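Local structure of AdeR (Acinetobacter baumannii, 5X5L) at residues I26-T31 against K78-Q83; F49-L54 against L65-D70; I10-H15 against T33-I38. The protein probably regulates transcription as a two-component response regulator, here represented by its C-terminal OmpR/PhoB-type domain bound to an intercistronic DNA region. One frame throughout, in Å; residues are numbered along the deposited sequence.

Interaction 1 of 3, residues I26-T31 against K78-Q83; sequences ILLNLT and KKLEEQ. With nucleotides of chain J.
Residues 26-31 run from the edge strand 26-27 into an irregular linker and end at the N-cap of helix 32-41, while 78-83 cover the C-terminal end of helix 66-81 and what follows. The two backbones stay well apart, the CA atoms of Leu28 and Lys79 lying 7.3 Å from each other and those of Ile26 and Gln83 7.7 Å, so side chains bridge the gap. Lys79 makes the polar link. With CG anti to its carbonyl carbon and the chain extended beyond it, the side chain runs toward the linker and donates a hydrogen bond from Lys79 NZ to Asn29 O at 3.0 Å, in the plane of that carbonyl. The same ammonium group forms a salt bridge with Glu34 of helix 32-41, and the Thr31 methyl CG2 stands 3.8 Å from Lys79 NZ. One lysine thus ties the linker and the first turn of the next helix to the end of helix 66-81. In the winged-helix fold of OmpR/PhoB-type domains, this is where the N-terminal four-stranded sheet passes into the helical core, and helix 66-81 is the recognition helix. Leu28, buried, supplies the apolar part: its CD2 meets Leu80 CD2 at 4.0 Å, the two side chains crossing at about a right angle, and its CD1 lies against Gln83 CG. Gln83 is bent at chi2 (-50°), which turns the amide oxygen toward Ile26, where OE1 lies 3.3 Å from both CG2 and CD1. At the other end of the segment, Thr31 holds OG1 between its backbone N and carbonyl carbon (chi1 76°); there it caps Glu34 N and hydrogen-bonds OP2 of DT15 of chain J at 3.1 Å.

Interaction 2 of 3, residues F49-L54 against L65-D70; sequences FTRGEL and LERTVD. With nucleotides of chain J; nucleotides of chain I.
This contact belongs to the helix-turn-helix part of the winged-helix domain: the first turn of helix 51-58 packs on the start of recognition helix 66-81, with DNA phosphates at its margin. Charge dominates. Arg51, extended from CG to NE, inserts as a knob among Glu66, Arg67, Val69 and Asp70 and grips Asp70 side-on. Arg51 NE donates to the syn lone pair of Asp70 OD1 at 2.6 Å, whereas Arg51 NH2 meets Asp70 OD2 at 3.2 Å from above the carboxylate plane, the guanidinium and carboxylate planes being 59° apart. The syn lone pair of Asp70 OD2 goes instead to Arg67 NH1, 2.8 Å away, with the oxygen almost in the Arg67 guanidinium plane. Asp70 therefore holds two arginines whose NH2 (Arg51) and NH1 (Arg67) approach to 3.4 Å, a like-charge proximity that the carboxylate and a nearby phosphate probably offset.

That phosphate is DG5 of chain I, where OP2 accepts from both NH1 and NH2 of Arg67 and OP1 takes a weak bond from Arg51 NH1. On the other strand, DC17 of chain J is held through OP2 by Leu65 N and Thr68 OG1.

Apolar packing adds to this. Val69 turns CG1 onto CB and CD1 of Leu54, which also touches Phe40 and Met41 of helix 32-41, while Tyr97 of the C-terminal hairpin packs against Arg51, Leu54 and Asp70.

Capping is provided by Thr50 and Glu53, a capping box at the start of helix 51-58: Glu53 N donates to Thr50 OG1 at 3.2 Å, and Thr50 N returns a bond of 3.0 Å to the anti lone pair of Glu53 OE1.

Interaction 3 of 3, residues I10-H15 against T33-I38; sequences IDTDTH and TEYKII. With nucleotides of chain J.
Tyr35 carries CG anti to its backbone N (chi1 177°), so its ring leaves helix 32-41 toward residues 10-15, and chi2 near a right angle turns the ring plane roughly perpendicular to the plane of CA, CB and CG. His15 meets it with a chi1 of -108°, away from the staggered positions, and a backbone of positive phi that ends the short turn after strand 8-11. The result is an offset stack: the ring centroids are 4.0 Å apart and the planes tilted by 15°. ND1 of the histidine sits over the centre of the tyrosine ring, while His15 CE1 makes the closest approach, 3.5 Å from Tyr35 CE2. Although the rings are nearly parallel, the two side chains cross at about a right angle.

Beyond the histidine, the phenolic end reaches the backbone of the turn, where Tyr35 OH lies 3.5 Å from Thr12 CA. No hydrogen bond joins the two segments, so the grip is one of stacking and van der Waals contact. Ile10 completes it with two branches: CG2 rests 3.6 Å from Tyr35 OH, and CD1 extends to Ile38, touching its carbonyl O as well as CG1 and CG2.

On the DNA side of the same helix, Thr33 N donates to OP1 of DT15 of chain J at 2.8 Å, a fairly straight bond. Strand 16-19 contributes Val17, which touches Ile10, Tyr35 and Ile38, so the N-terminal sheet lies against one flank of helix 32-41, while Ile37 of that helix packs on His72 and Leu76 of helix 66-81 and on Cys58 of helix 51-58.

Overall arrangement
Helix 66-81 serves interactions 1 and 2, whose centres lie 20 Å apart on opposite sides of the chain's centre. Interaction 1 is held by apolar packing and a lysine, interaction 2 mainly by an arginine-aspartate network at the DNA. Interaction 3, aromatic and aliphatic without a hydrogen bond between its segments, joins the N-terminal sheet to helix 32-41. It touches interaction 1 directly through the Lys79-Glu34 salt bridge and Leu30 packing on Ile38, whereas interaction 2 touches neither. All three are partly buried, mixing buried residues with exposed ones, and each includes a segment that bonds a DNA phosphate, interactions 1 and 3 sharing that of DT15.

Interaction 1 of 3, residues I26-T31 against K78-Q83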
loop_
_atom_site.group_PDB
_atom_site.type_symbol
_atom_site.label_atom_id
_atom_site.label_comp_id
_atom_site.label_asym_id
_atom_site.label_seq_id
_atom_site.Cartn_x
_atom_site.Cartn_y
_atom_site.Cartn_z
ATOM N N ILE C 26 17.062 0.004 12.041
ATOM C CA ILE C 26 16.792 1.432 11.931
ATOM C C ILE C 26 16.437 1.834 10.494
ATOM O O ILE C 26 17.212 1.575 9.576
ATOM C CB ILE C 26 18.006 2.265 12.384
ATOM C CG1 ILE C 26 18.369 1.988 13.844
ATOM C CG2 ILE C 26 17.763 3.770 12.140
ATOM C CD1 ILE C 26 19.597 2.772 14.328
ATOM N N LEU C 27 15.265 2.458 10.313
ATOM C CA LEU C 27 14.802 2.897 9.008
ATOM C C LEU C 27 15.475 4.207 8.621
ATOM O O LEU C 27 15.578 5.116 9.442
ATOM C CB LEU C 27 13.275 3.090 9.010
ATOM C CG LEU C 27 12.593 3.638 7.747
ATOM C CD1 LEU C 27 12.779 2.682 6.600
ATOM C CD2 LEU C 27 11.122 3.855 8.021
ATOM N N LEU C 28 15.915 4.299 7.368
ATOM C CA LEU C 28 16.520 5.525 6.848
ATOM C C LEU C 28 15.496 6.350 6.099
ATOM O O LEU C 28 14.630 5.806 5.411
ATOM C CB LEU C 28 17.679 5.213 5.905
ATOM C CG LEU C 28 19.051 4.912 6.455
ATOM C CD1 LEU C 28 18.985 4.026 7.666
ATOM C CD2 LEU C 28 19.931 4.304 5.383
ATOM N N ASN C 29 15.638 7.666 6.213
ATOM C CA ASN C 29 14.822 8.625 5.477
ATOM C C ASN C 29 15.601 9.012 4.223
ATOM O O ASN C 29 16.341 9.996 4.216
ATOM C CB ASN C 29 14.505 9.847 6.357
ATOM C CG ASN C 29 13.395 10.719 5.789
ATOM O OD1 ASN C 29 13.379 11.009 4.572
ATOM N ND2 ASN C 29 12.465 11.183 6.688
ATOM N N LEU C 30 15.410 8.228 3.162
ATOM C CA LEU C 30 16.024 8.495 1.881
ATOM C C LEU C 30 15.087 9.244 0.944
ATOM O O LEU C 30 13.904 9.050 0.981
ATOM C CB LEU C 30 16.455 7.175 1.232
ATOM C CG LEU C 30 17.827 6.687 1.758
ATOM C CD1 LEU C 30 17.815 6.343 3.197
ATOM C CD2 LEU C 30 18.371 5.542 0.912
ATOM N N THR C 31 15.708 10.009 0.067
ATOM C CA THR C 31 15.027 10.654 -1.034
ATOM C C THR C 31 14.844 9.576 -2.119
ATOM O O THR C 31 15.439 8.503 -2.025
ATOM C CB THR C 31 15.867 11.826 -1.602
ATOM O OG1 THR C 31 16.929 11.306 -2.389
ATOM C CG2 THR C 31 16.384 12.788 -0.527
ATOM N N LYS C 78 26.225 10.466 4.083
ATOM C CA LYS C 78 26.014 11.090 5.386
ATOM C C LYS C 78 24.917 10.366 6.168
ATOM O O LYS C 78 25.096 10.059 7.347
ATOM C CB LYS C 78 25.694 12.583 5.238
ATOM C CG LYS C 78 25.477 13.341 6.541
ATOM C CD LYS C 78 26.712 13.326 7.449
ATOM C CE LYS C 78 26.354 13.269 8.928
ATOM N NZ LYS C 78 25.832 14.574 9.440
ATOM N N LYS C 79 23.809 10.057 5.499
ATOM C CA LYS C 79 22.711 9.323 6.135
ATOM C C LYS C 79 23.132 7.923 6.600
ATOM O O LYS C 79 22.690 7.467 7.657
ATOM C CB LYS C 79 21.486 9.265 5.213
ATOM C CG LYS C 79 20.808 10.624 5.084
ATOM C CD LYS C 79 19.707 10.625 4.043
ATOM C CE LYS C 79 19.107 12.010 3.869
ATOM N NZ LYS C 79 18.051 12.056 2.826
ATOM N N LEU C 80 23.994 7.254 5.836
ATOM C CA LEU C 80 24.574 5.985 6.278
ATOM C C LEU C 80 25.495 6.154 7.488
ATOM O O LEU C 80 25.438 5.331 8.408
ATOM C CB LEU C 80 25.320 5.285 5.135
ATOM C CG LEU C 80 24.450 4.739 4.003
ATOM C CD1 LEU C 80 25.258 4.381 2.782
ATOM C CD2 LEU C 80 23.731 3.505 4.469
ATOM N N GLU C 81 26.319 7.207 7.504
ATOM C CA GLU C 81 27.270 7.416 8.613
ATOM C C GLU C 81 26.575 7.730 9.938
ATOM O O GLU C 81 27.050 7.284 10.988
ATOM C CB GLU C 81 28.314 8.509 8.310
ATOM C CG GLU C 81 29.219 8.292 7.107
ATOM C CD GLU C 81 30.010 9.540 6.712
ATOM O OE1 GLU C 81 29.835 10.632 7.307
ATOM O OE2 GLU C 81 30.855 9.421 5.808
ATOM N N GLU C 82 25.454 8.469 9.899
ATOM C CA GLU C 82 24.676 8.736 11.126
ATOM C C GLU C 82 23.997 7.494 11.736
ATOM O O GLU C 82 23.523 7.565 12.870
ATOM C CB GLU C 82 23.677 9.906 10.973
ATOM C CG GLU C 82 22.710 9.841 9.811
ATOM C CD GLU C 82 21.582 10.896 9.910
ATOM O OE1 GLU C 82 21.600 11.805 10.789
ATOM O OE2 GLU C 82 20.657 10.815 9.083
ATOM N N GLN C 83 23.990 6.376 11.005
ATOM C CA GLN C 83 23.618 5.060 11.559
ATOM C C GLN C 83 24.857 4.185 11.765
ATOM O O GLN C 83 24.764 2.954 11.721
ATOM C CB GLN C 83 22.595 4.355 10.660
ATOM C CG GLN C 83 21.401 5.212 10.264
ATOM C CD GLN C 83 20.721 5.903 11.431
ATOM O OE1 GLN C 83 20.601 5.344 12.526
ATOM N NE2 GLN C 83 20.273 7.136 11.198
ATOM P P DT J 15 15.811 13.758 -4.959
ATOM O OP1 DT J 15 15.338 12.376 -5.203
ATOM O OP2 DT J 15 16.846 14.003 -3.924
ATOM O "O5'" DT J 15 16.291 14.355 -6.355
ATOM C "C5'" DT J 15 15.340 14.821 -7.326
ATOM C "C4'" DT J 15 15.855 16.098 -7.942
ATOM O "O4'" DT J 15 15.822 17.167 -6.972
ATOM C "C3'" DT J 15 17.308 15.996 -8.408
ATOM O "O3'" DT J 15 17.384 16.207 -9.815
ATOM C "C2'" DT J 15 18.033 17.083 -7.635
ATOM C "C1'" DT J 15 16.917 18.020 -7.228
ATOM N N1 DT J 15 17.154 18.835 -6.012
ATOM C C2 DT J 15 17.127 20.210 -6.111
ATOM O O2 DT J 15 16.954 20.800 -7.165
ATOM N N3 DT J 15 17.318 20.874 -4.923
ATOM C C4 DT J 15 17.529 20.312 -3.678
ATOM O O4 DT J 15 17.685 21.037 -2.699
ATOM C C5 DT J 15 17.536 18.865 -3.646
ATOM C C7 DT J 15 17.766 18.167 -2.342
ATOM C C6 DT J 15 17.349 18.209 -4.799
#

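Interaction 2 of 3, residues F49-L54 against L65-D70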
loop_
_atom_site.group_PDB
_atom_site.type_symbol
_atom_site.label_atom_id
_atom_site.label_comp_id
_atom_site.label_asym_id
_atom_site.label_seq_id
_atom_site.Cartn_x
_atom_site.Cartn_y
_atom_site.Cartn_z
ATOM N N PHE C 49 30.558 1.567 -10.220
ATOM C CA PHE C 49 29.608 2.214 -11.126
ATOM C C PHE C 49 30.163 3.563 -11.516
ATOM O O PHE C 49 30.658 4.287 -10.661
ATOM C CB PHE C 49 28.252 2.391 -10.445
ATOM C CG PHE C 49 27.575 1.092 -10.135
ATOM C CD1 PHE C 49 27.881 0.379 -8.981
ATOM C CD2 PHE C 49 26.659 0.559 -11.019
ATOM C CE1 PHE C 49 27.270 -0.823 -8.702
ATOM C CE2 PHE C 49 26.036 -0.654 -10.751
ATOM C CZ PHE C 49 26.340 -1.345 -9.582
ATOM N N THR C 50 30.093 3.902 -12.797
ATOM C CA THR C 50 30.511 5.228 -13.252
ATOM C C THR C 50 29.415 6.241 -12.908
ATOM O O THR C 50 28.295 5.883 -12.543
ATOM C CB THR C 50 30.774 5.274 -14.777
ATOM O OG1 THR C 50 29.596 4.882 -15.499
ATOM C CG2 THR C 50 31.867 4.322 -15.170
ATOM N N ARG C 51 29.761 7.513 -13.017
ATOM C CA ARG C 51 28.810 8.595 -12.785
ATOM C C ARG C 51 27.715 8.572 -13.845
ATOM O O ARG C 51 26.557 8.831 -13.534
ATOM C CB ARG C 51 29.516 9.952 -12.751
ATOM C CG ARG C 51 30.440 10.099 -11.557
ATOM C CD ARG C 51 31.326 11.322 -11.638
ATOM N NE ARG C 51 31.941 11.644 -10.365
ATOM C CZ ARG C 51 33.034 11.075 -9.856
ATOM N NH1 ARG C 51 33.682 10.120 -10.508
ATOM N NH2 ARG C 51 33.481 11.471 -8.664
ATOM N N GLY C 52 28.086 8.251 -15.081
ATOM C CA GLY C 52 27.134 8.096 -16.178
ATOM C C GLY C 52 26.091 7.018 -15.932
ATOM O O GLY C 52 24.913 7.204 -16.270
ATOM N N GLU C 53 26.513 5.893 -15.352
ATOM C CA GLU C 53 25.592 4.804 -15.009
ATOM C C GLU C 53 24.640 5.193 -13.894
ATOM O O GLU C 53 23.445 4.927 -13.982
ATOM C CB GLU C 53 26.341 3.544 -14.591
ATOM C CG GLU C 53 27.108 2.868 -15.707
ATOM C CD GLU C 53 27.833 1.635 -15.227
ATOM O OE1 GLU C 53 28.705 1.742 -14.344
ATOM O OE2 GLU C 53 27.509 0.539 -15.711
ATOM N N LEU C 54 25.170 5.814 -12.845
ATOM C CA LEU C 54 24.347 6.284 -11.727
ATOM C C LEU C 54 23.343 7.354 -12.175
ATOM O O LEU C 54 22.198 7.343 -11.723
ATOM C CB LEU C 54 25.222 6.814 -10.593
ATOM C CG LEU C 54 26.103 5.765 -9.898
ATOM C CD1 LEU C 54 27.155 6.442 -9.021
ATOM C CD2 LEU C 54 25.262 4.795 -9.082
ATOM N N LEU C 65 24.983 17.613 -14.875
ATOM C CA LEU C 65 26.418 17.442 -14.662
ATOM C C LEU C 65 26.724 16.172 -13.875
ATOM O O LEU C 65 25.933 15.723 -13.050
ATOM C CB LEU C 65 27.006 18.616 -13.873
ATOM C CG LEU C 65 26.804 20.042 -14.416
ATOM C CD1 LEU C 65 27.240 21.101 -13.403
ATOM C CD2 LEU C 65 27.522 20.234 -15.746
ATOM N N GLU C 66 27.922 15.637 -14.088
ATOM C CA GLU C 66 28.375 14.443 -13.373
ATOM C C GLU C 66 28.652 14.757 -11.910
ATOM O O GLU C 66 28.509 13.896 -11.050
ATOM C CB GLU C 66 29.610 13.847 -14.061
ATOM C CG GLU C 66 29.311 13.207 -15.411
ATOM C CD GLU C 66 30.366 12.196 -15.866
ATOM O OE1 GLU C 66 31.578 12.410 -15.610
ATOM O OE2 GLU C 66 29.962 11.185 -16.485
ATOM N N ARG C 67 29.034 15.997 -11.619
ATOM C CA ARG C 67 29.259 16.399 -10.229
ATOM C C ARG C 67 27.992 16.304 -9.382
ATOM O O ARG C 67 28.080 16.025 -8.199
ATOM C CB ARG C 67 29.878 17.794 -10.159
ATOM C CG ARG C 67 31.308 17.831 -10.714
ATOM C CD ARG C 67 32.328 17.073 -9.861
ATOM N NE ARG C 67 33.483 16.725 -10.678
ATOM C CZ ARG C 67 34.230 15.618 -10.576
ATOM N NH1 ARG C 67 33.967 14.671 -9.674
ATOM N NH2 ARG C 67 35.269 15.450 -11.399
ATOM N N THR C 68 26.822 16.513 -9.994
ATOM C CA THR C 68 25.536 16.359 -9.287
ATOM C C THR C 68 25.325 14.938 -8.754
ATOM O O THR C 68 24.737 14.753 -7.699
ATOM C CB THR C 68 24.348 16.784 -10.168
ATOM O OG1 THR C 68 24.460 18.177 -10.451
ATOM C CG2 THR C 68 23.016 16.542 -9.479
ATOM N N VAL C 69 25.776 13.939 -9.505
ATOM C CA VAL C 69 25.853 12.561 -9.004
ATOM C C VAL C 69 26.626 12.484 -7.695
ATOM O O VAL C 69 26.159 11.857 -6.773
ATOM C CB VAL C 69 26.599 11.611 -10.004
ATOM C CG1 VAL C 69 26.616 10.174 -9.471
ATOM C CG2 VAL C 69 26.010 11.675 -11.405
ATOM N N ASP C 70 27.784 13.122 -7.626
ATOM C CA ASP C 70 28.625 13.117 -6.428
ATOM C C ASP C 70 27.838 13.615 -5.216
ATOM O O ASP C 70 27.901 13.005 -4.142
ATOM C CB ASP C 70 29.900 13.976 -6.580
ATOM C CG ASP C 70 30.768 13.589 -7.763
ATOM O OD1 ASP C 70 30.353 12.731 -8.577
ATOM O OD2 ASP C 70 31.886 14.142 -7.871
ATOM P P DC J 17 22.931 20.239 -13.022
ATOM O OP1 DC J 17 22.881 20.591 -14.459
ATOM O OP2 DC J 17 23.632 19.004 -12.606
ATOM O "O5'" DC J 17 23.536 21.489 -12.255
ATOM C "C5'" DC J 17 22.903 22.775 -12.321
ATOM C "C4'" DC J 17 23.550 23.707 -11.325
ATOM O "O4'" DC J 17 23.298 23.226 -9.986
ATOM C "C3'" DC J 17 25.069 23.822 -11.470
ATOM O "O3'" DC J 17 25.387 25.189 -11.752
ATOM C "C2'" DC J 17 25.620 23.243 -10.175
ATOM C "C1'" DC J 17 24.466 23.358 -9.202
ATOM N N1 DC J 17 24.396 22.341 -8.134
ATOM C C2 DC J 17 24.211 22.759 -6.814
ATOM O O2 DC J 17 24.170 23.973 -6.568
ATOM N N3 DC J 17 24.108 21.831 -5.834
ATOM C C4 DC J 17 24.157 20.533 -6.138
ATOM N N4 DC J 17 24.054 19.652 -5.141
ATOM C C5 DC J 17 24.311 20.080 -7.480
ATOM C C6 DC J 17 24.419 21.009 -8.437
ATOM P P DG I 5 37.075 12.045 -9.159
ATOM O OP1 DG I 5 36.727 10.607 -9.242
ATOM O OP2 DG I 5 36.444 13.008 -10.098
ATOM O "O5'" DG I 5 36.829 12.463 -7.646
ATOM C "C5'" DG I 5 37.496 11.753 -6.585
ATOM C "C4'" DG I 5 36.934 12.128 -5.233
ATOM O "O4'" DG I 5 37.300 13.493 -4.935
ATOM C "C3'" DG I 5 35.411 12.056 -5.069
ATOM O "O3'" DG I 5 35.140 11.509 -3.771
ATOM C "C2'" DG I 5 34.976 13.500 -5.260
ATOM C "C1'" DG I 5 36.140 14.264 -4.661
ATOM N N9 DG I 5 36.364 15.603 -5.197
ATOM C C8 DG I 5 36.510 15.979 -6.513
ATOM N N7 DG I 5 36.728 17.259 -6.661
ATOM C C5 DG I 5 36.754 17.753 -5.365
ATOM C C6 DG I 5 36.965 19.074 -4.889
ATOM O O6 DG I 5 37.173 20.107 -5.539
ATOM N N1 DG I 5 36.904 19.129 -3.498
ATOM C C2 DG I 5 36.679 18.050 -2.673
ATOM N N2 DG I 5 36.661 18.302 -1.354
ATOM N N3 DG I 5 36.487 16.815 -3.105
ATOM C C4 DG I 5 36.540 16.740 -4.451
ATOM P P DC J 16 18.664 15.738 -10.609
ATOM O OP1 DC J 16 18.235 15.301 -11.962
ATOM O OP2 DC J 16 19.428 14.816 -9.737
ATOM O "O5'" DC J 16 19.495 17.080 -10.752
ATOM C "C5'" DC J 16 18.962 18.191 -11.484
ATOM C "C4'" DC J 16 19.650 19.452 -11.025
ATOM O "O4'" DC J 16 19.490 19.583 -9.602
ATOM C "C3'" DC J 16 21.156 19.450 -11.270
ATOM O "O3'" DC J 16 21.446 20.187 -12.459
ATOM C "C2'" DC J 16 21.748 20.035 -9.992
ATOM C "C1'" DC J 16 20.556 20.369 -9.114
ATOM N N1 DC J 16 20.703 20.079 -7.675
ATOM C C2 DC J 16 20.656 21.138 -6.765
ATOM O O2 DC J 16 20.553 22.295 -7.198
ATOM N N3 DC J 16 20.749 20.878 -5.441
ATOM C C4 DC J 16 20.877 19.618 -5.016
ATOM N N4 DC J 16 20.973 19.407 -3.702
ATOM C C5 DC J 16 20.920 18.519 -5.921
ATOM C C6 DC J 16 20.823 18.792 -7.229
#

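Interaction 3 of 3, residues I10-H15 against T33-I38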
loop_
_atom_site.group_PDB
_atom_site.type_symbol
_atom_site.label_atom_id
_atom_site.label_comp_id
_atom_site.label_asym_id
_atom_site.label_seq_id
_atom_site.Cartn_x
_atom_site.Cartn_y
_atom_site.Cartn_z
ATOM N N ILE C 10 17.022 -3.738 2.090
ATOM C CA ILE C 10 16.082 -2.947 1.295
ATOM C C ILE C 10 14.839 -3.795 1.056
ATOM O O ILE C 10 14.918 -4.845 0.424
ATOM C CB ILE C 10 16.694 -2.521 -0.055
ATOM C CG1 ILE C 10 17.936 -1.658 0.183
ATOM C CG2 ILE C 10 15.649 -1.809 -0.917
ATOM C CD1 ILE C 10 18.697 -1.321 -1.077
ATOM N N ASP C 11 13.711 -3.349 1.602
ATOM C CA ASP C 11 12.403 -3.937 1.321
ATOM C C ASP C 11 11.815 -3.156 0.147
ATOM O O ASP C 11 11.467 -1.975 0.285
ATOM C CB ASP C 11 11.499 -3.836 2.552
ATOM C CG ASP C 11 10.148 -4.515 2.365
ATOM O OD1 ASP C 11 9.872 -5.070 1.272
ATOM O OD2 ASP C 11 9.353 -4.478 3.346
ATOM N N THR C 12 11.725 -3.816 -1.010
ATOM C CA THR C 12 11.334 -3.148 -2.263
ATOM C C THR C 12 9.830 -2.835 -2.354
ATOM O O THR C 12 9.458 -1.914 -3.098
ATOM C CB THR C 12 11.761 -3.976 -3.490
ATOM O OG1 THR C 12 11.584 -3.226 -4.699
ATOM C CG2 THR C 12 10.993 -5.309 -3.573
ATOM N N ASP C 13 8.989 -3.564 -1.620
ATOM C CA ASP C 13 7.533 -3.341 -1.661
ATOM C C ASP C 13 7.117 -2.084 -0.883
ATOM O O ASP C 13 6.260 -1.309 -1.339
ATOM C CB ASP C 13 6.739 -4.557 -1.135
ATOM C CG ASP C 13 7.330 -5.908 -1.524
ATOM O OD1 ASP C 13 8.142 -5.994 -2.482
ATOM O OD2 ASP C 13 6.960 -6.898 -0.838
ATOM N N THR C 14 7.712 -1.902 0.294
ATOM C CA THR C 14 7.498 -0.702 1.084
ATOM C C THR C 14 8.349 0.509 0.676
ATOM O O THR C 14 8.061 1.602 1.148
ATOM C CB THR C 14 7.705 -0.988 2.596
ATOM O OG1 THR C 14 8.977 -1.588 2.801
ATOM C CG2 THR C 14 6.646 -1.925 3.134
ATOM N N HIS C 15 9.397 0.332 -0.152
ATOM C CA HIS C 15 10.387 1.385 -0.466
ATOM C C HIS C 15 11.221 1.821 0.751
ATOM O O HIS C 15 11.697 2.963 0.825
ATOM C CB HIS C 15 9.700 2.583 -1.150
ATOM C CG HIS C 15 9.999 2.714 -2.613
ATOM N ND1 HIS C 15 10.680 3.808 -3.112
ATOM C CD2 HIS C 15 9.714 1.917 -3.670
ATOM C CE1 HIS C 15 10.804 3.679 -4.419
ATOM N NE2 HIS C 15 10.233 2.541 -4.783
ATOM N N THR C 33 15.864 9.678 -5.358
ATOM C CA THR C 33 17.181 9.514 -5.981
ATOM C C THR C 33 18.099 8.649 -5.122
ATOM O O THR C 33 18.684 7.689 -5.606
ATOM C CB THR C 33 17.864 10.872 -6.241
ATOM O OG1 THR C 33 16.997 11.651 -7.064
ATOM C CG2 THR C 33 19.200 10.673 -6.947
ATOM N N GLU C 34 18.196 9.001 -3.841
ATOM C CA GLU C 34 19.006 8.261 -2.861
ATOM C C GLU C 34 18.591 6.785 -2.747
ATOM O O GLU C 34 19.444 5.907 -2.657
ATOM C CB GLU C 34 18.951 8.947 -1.494
ATOM C CG GLU C 34 19.698 10.278 -1.434
ATOM C CD GLU C 34 19.340 11.160 -0.231
ATOM O OE1 GLU C 34 18.583 10.722 0.666
ATOM O OE2 GLU C 34 19.823 12.312 -0.182
ATOM N N TYR C 35 17.289 6.518 -2.755
ATOM C CA TYR C 35 16.780 5.139 -2.739
ATOM C C TYR C 35 17.235 4.366 -3.980
ATOM O O TYR C 35 17.643 3.215 -3.882
ATOM C CB TYR C 35 15.243 5.116 -2.663
ATOM C CG TYR C 35 14.668 3.721 -2.723
ATOM C CD1 TYR C 35 14.508 2.976 -1.554
ATOM C CD2 TYR C 35 14.295 3.143 -3.930
ATOM C CE1 TYR C 35 13.976 1.688 -1.586
ATOM C CE2 TYR C 35 13.771 1.858 -3.971
ATOM C CZ TYR C 35 13.611 1.138 -2.794
ATOM O OH TYR C 35 13.085 -0.138 -2.840
ATOM N N LYS C 36 17.135 4.999 -5.142
ATOM C CA LYS C 36 17.528 4.369 -6.406
ATOM C C LYS C 36 19.018 4.021 -6.426
ATOM O O LYS C 36 19.389 2.940 -6.855
ATOM C CB LYS C 36 17.183 5.258 -7.609
ATOM C CG LYS C 36 15.699 5.337 -7.913
ATOM C CD LYS C 36 15.416 5.965 -9.271
ATOM C CE LYS C 36 13.917 6.286 -9.302
ATOM N NZ LYS C 36 13.421 6.776 -10.613
ATOM N N ILE C 37 19.852 4.932 -5.939
ATOM C CA ILE C 37 21.299 4.719 -5.863
ATOM C C ILE C 37 21.616 3.469 -5.041
ATOM O O ILE C 37 22.237 2.535 -5.557
ATOM C CB ILE C 37 22.032 5.969 -5.307
ATOM C CG1 ILE C 37 22.004 7.085 -6.363
ATOM C CG2 ILE C 37 23.475 5.652 -4.935
ATOM C CD1 ILE C 37 22.522 8.422 -5.878
ATOM N N ILE C 38 21.174 3.446 -3.785
ATOM C CA ILE C 38 21.453 2.315 -2.889
ATOM C C ILE C 38 20.856 0.991 -3.385
ATOM O O ILE C 38 21.478 -0.066 -3.228
ATOM C CB ILE C 38 21.025 2.612 -1.424
ATOM C CG1 ILE C 38 21.547 1.549 -0.446
ATOM C CG2 ILE C 38 19.516 2.711 -1.283
ATOM C CD1 ILE C 38 23.059 1.481 -0.369
ATOM P P DT J 15 15.811 13.758 -4.959
ATOM O OP1 DT J 15 15.338 12.376 -5.203
ATOM O OP2 DT J 15 16.846 14.003 -3.924
ATOM O "O5'" DT J 15 16.291 14.355 -6.355
ATOM C "C5'" DT J 15 15.340 14.821 -7.326
ATOM C "C4'" DT J 15 15.855 16.098 -7.942
ATOM O "O4'" DT J 15 15.822 17.167 -6.972
ATOM C "C3'" DT J 15 17.308 15.996 -8.408
ATOM O "O3'" DT J 15 17.384 16.207 -9.815
ATOM C "C2'" DT J 15 18.033 17.083 -7.635
ATOM C "C1'" DT J 15 16.917 18.020 -7.228
ATOM N N1 DT J 15 17.154 18.835 -6.012
ATOM C C2 DT J 15 17.127 20.210 -6.111
ATOM O O2 DT J 15 16.954 20.800 -7.165
ATOM N N3 DT J 15 17.318 20.874 -4.923
ATOM C C4 DT J 15 17.529 20.312 -3.678
ATOM O O4 DT J 15 17.685 21.037 -2.699
ATOM C C5 DT J 15 17.536 18.865 -3.646
ATOM C C7 DT J 15 17.766 18.167 -2.342
ATOM C C6 DT J 15 17.349 18.209 -4.799
#